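Uncharacterized protein (Bacteroides thetaiotaomicron, PDB 4F54) is of unknown function, but belongs to the DUF4136 family of the TolB_N clan and is probably a lipoprotein in its natural form. Local coordinates at residues Gln60-Tyr65 / Ile87-Ile92. Sequence-based numbering, arbitrary orientation.
Sequences QILAAY and IQVSYI
The hydroxyl of Tyr65, whose ring lies against Val89, is hydrogen-bonded through OH to OG1 of Thr142 on strand 139-146, the antiparallel neighbour of strand 85-92, so the tyrosine reaches past Val89 to the next strand of the sheet. Tyr65 CB already heads for the strand, and chi1 of -79° keeps CG beside the backbone N, anti to the carbonyl carbon, so the ring continues that way. There Val89 CG2 meets one flank of the ring obliquely. It lies 3.6 Å from Tyr65 CE2, with CD2 and CZ somewhat farther, and is therefore nearest the CE2 corner of the ring. Val89 has CG1 anti to its backbone N (chi1 -177°), and this rotamer puts CG2 beside that nitrogen, where it faces the ring. The same methyl is approached by Leu62 CD2 at 4.3 Å, a looser contact made by the end of the leucine, about one helical turn before Tyr65. Ile87, two residues before Val89, also directs its side chain at the helix, its CG2 lying 4.5 Å from Tyr65 CD1. The CB of Gln88, between them, leaves the strand on the opposite face, as expected of alternation along a strand. Within the helix, Tyr65 N donates to Ile61 O at 3.2 Å as an ordinary helical bond, consistent with a regular backbone at the residue that carries the ring. Leu37 of strand 34-37 touches Leu62, Tyr65 and Ile87, while Val184 and Phe188 of helix 179-189 also pack on Tyr65. The contact itself is buried: this face of helix 56-70 packs on the mixed sheet, whereas Gln60 is exposed and Ala63 partly so. Between the two segments the chemistry is wholly apolar, which implies that cohesion comes from dispersion and burial, whereas the tyrosine's polar end is satisfied by Thr142, probably restricting how the ring can shift over Val89.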
loop_
_atom_site.group_PDB
_atom_site.type_symbol
_atom_site.label_atom_id
_atom_site.label_comp_id
_atom_site.label_asym_id
_atom_site.label_seq_id
_atom_site.Cartn_x
_atom_site.Cartn_y
_atom_site.Cartn_z
ATOM N N GLN A 60 8.845 11.665 -2.293
ATOM C CA GLN A 60 8.940 11.839 -0.838
ATOM C C GLN A 60 8.098 10.789 -0.085
ATOM O O GLN A 60 8.521 10.276 0.961
ATOM C CB GLN A 60 8.518 13.247 -0.378
ATOM C CG GLN A 60 9.356 14.412 -0.903
ATOM C CD GLN A 60 8.609 15.778 -0.826
ATOM O OE1 GLN A 60 7.587 15.941 -0.125
ATOM N NE2 GLN A 60 9.114 16.757 -1.575
ATOM N N ILE A 61 6.943 10.436 -0.643
ATOM C CA ILE A 61 6.108 9.423 -0.059
ATOM C C ILE A 61 6.806 8.049 -0.099
ATOM O O ILE A 61 6.889 7.349 0.902
ATOM C CB ILE A 61 4.747 9.359 -0.747
ATOM C CG1 ILE A 61 3.987 10.671 -0.438
ATOM C CG2 ILE A 61 3.985 8.080 -0.318
ATOM C CD1 ILE A 61 2.770 10.823 -1.306
ATOM N N LEU A 62 7.320 7.681 -1.265
ATOM C CA LEU A 62 8.107 6.435 -1.377
ATOM C C LEU A 62 9.325 6.437 -0.449
ATOM O O LEU A 62 9.612 5.434 0.218
ATOM C CB LEU A 62 8.504 6.209 -2.843
ATOM C CG LEU A 62 7.336 6.014 -3.808
ATOM C CD1 LEU A 62 7.803 6.017 -5.258
ATOM C CD2 LEU A 62 6.631 4.684 -3.416
ATOM N N ALA A 63 10.001 7.594 -0.330
ATOM C CA ALA A 63 11.140 7.687 0.604
ATOM C C ALA A 63 10.695 7.438 2.052
ATOM O O ALA A 63 11.458 6.816 2.844
ATOM C CB ALA A 63 11.870 9.051 0.466
ATOM N N ALA A 64 9.478 7.875 2.406
ATOM C CA ALA A 64 8.949 7.662 3.785
ATOM C C ALA A 64 8.756 6.163 4.064
ATOM O O ALA A 64 9.089 5.685 5.146
ATOM C CB ALA A 64 7.666 8.467 4.064
ATOM N N TYR A 65 8.255 5.409 3.074
ATOM C CA TYR A 65 8.158 3.910 3.203
ATOM C C TYR A 65 9.546 3.331 3.409
ATOM O O TYR A 65 9.747 2.504 4.298
ATOM C CB TYR A 65 7.465 3.294 1.973
ATOM C CG TYR A 65 5.936 3.485 2.093
ATOM C CD1 TYR A 65 5.204 2.770 3.044
ATOM C CD2 TYR A 65 5.248 4.409 1.314
ATOM C CE1 TYR A 65 3.827 2.971 3.236
ATOM C CE2 TYR A 65 3.885 4.586 1.475
ATOM C CZ TYR A 65 3.175 3.858 2.431
ATOM O OH TYR A 65 1.809 4.059 2.604
ATOM N N ILE A 87 6.258 -3.986 -1.310
ATOM C CA ILE A 87 5.282 -2.978 -0.993
ATOM C C ILE A 87 4.812 -2.322 -2.283
ATOM O O ILE A 87 5.629 -1.923 -3.156
ATOM C CB ILE A 87 5.886 -1.894 -0.061
ATOM C CG1 ILE A 87 6.372 -2.510 1.270
ATOM C CG2 ILE A 87 4.885 -0.745 0.229
ATOM C CD1 ILE A 87 7.161 -1.533 2.139
ATOM N N GLN A 88 3.479 -2.191 -2.399
ATOM C CA GLN A 88 2.869 -1.455 -3.512
ATOM C C GLN A 88 1.953 -0.387 -2.919
ATOM O O GLN A 88 1.266 -0.618 -1.893
ATOM C CB GLN A 88 2.079 -2.403 -4.449
ATOM C CG GLN A 88 0.948 -3.206 -3.768
ATOM C CD GLN A 88 0.445 -4.365 -4.571
ATOM O OE1 GLN A 88 1.182 -4.890 -5.437
ATOM N NE2 GLN A 88 -0.816 -4.769 -4.357
ATOM N N VAL A 89 2.008 0.809 -3.522
ATOM C CA VAL A 89 1.314 2.024 -3.039
ATOM C C VAL A 89 0.443 2.523 -4.191
ATOM O O VAL A 89 0.896 2.604 -5.343
ATOM C CB VAL A 89 2.287 3.149 -2.609
ATOM C CG1 VAL A 89 1.528 4.364 -2.055
ATOM C CG2 VAL A 89 3.324 2.666 -1.547
ATOM N N SER A 90 -0.793 2.882 -3.882
ATOM C CA SER A 90 -1.727 3.474 -4.846
ATOM C C SER A 90 -2.431 4.717 -4.277
ATOM O O SER A 90 -2.766 4.768 -3.093
ATOM C CB SER A 90 -2.807 2.490 -5.272
ATOM O OG SER A 90 -2.235 1.277 -5.754
ATOM N N TYR A 91 -2.563 5.723 -5.132
ATOM C CA TYR A 91 -3.340 6.921 -4.869
ATOM C C TYR A 91 -4.700 6.854 -5.596
ATOM O O TYR A 91 -4.717 6.680 -6.802
ATOM C CB TYR A 91 -2.570 8.121 -5.352
ATOM C CG TYR A 91 -3.261 9.435 -5.161
ATOM C CD1 TYR A 91 -3.504 9.932 -3.874
ATOM C CD2 TYR A 91 -3.647 10.231 -6.240
ATOM C CE1 TYR A 91 -4.107 11.183 -3.671
ATOM C CE2 TYR A 91 -4.270 11.472 -6.042
ATOM C CZ TYR A 91 -4.533 11.939 -4.748
ATOM O OH TYR A 91 -5.150 13.187 -4.563
ATOM N N ILE A 92 -5.787 7.038 -4.847
ATOM C CA ILE A 92 -7.118 6.993 -5.383
ATOM C C ILE A 92 -7.525 8.398 -5.790
ATOM O O ILE A 92 -7.763 9.251 -4.921
ATOM C CB ILE A 92 -8.131 6.372 -4.365
ATOM C CG1 ILE A 92 -7.584 5.030 -3.782
ATOM C CG2 ILE A 92 -9.537 6.313 -5.008
ATOM C CD1 ILE A 92 -8.431 4.499 -2.629
#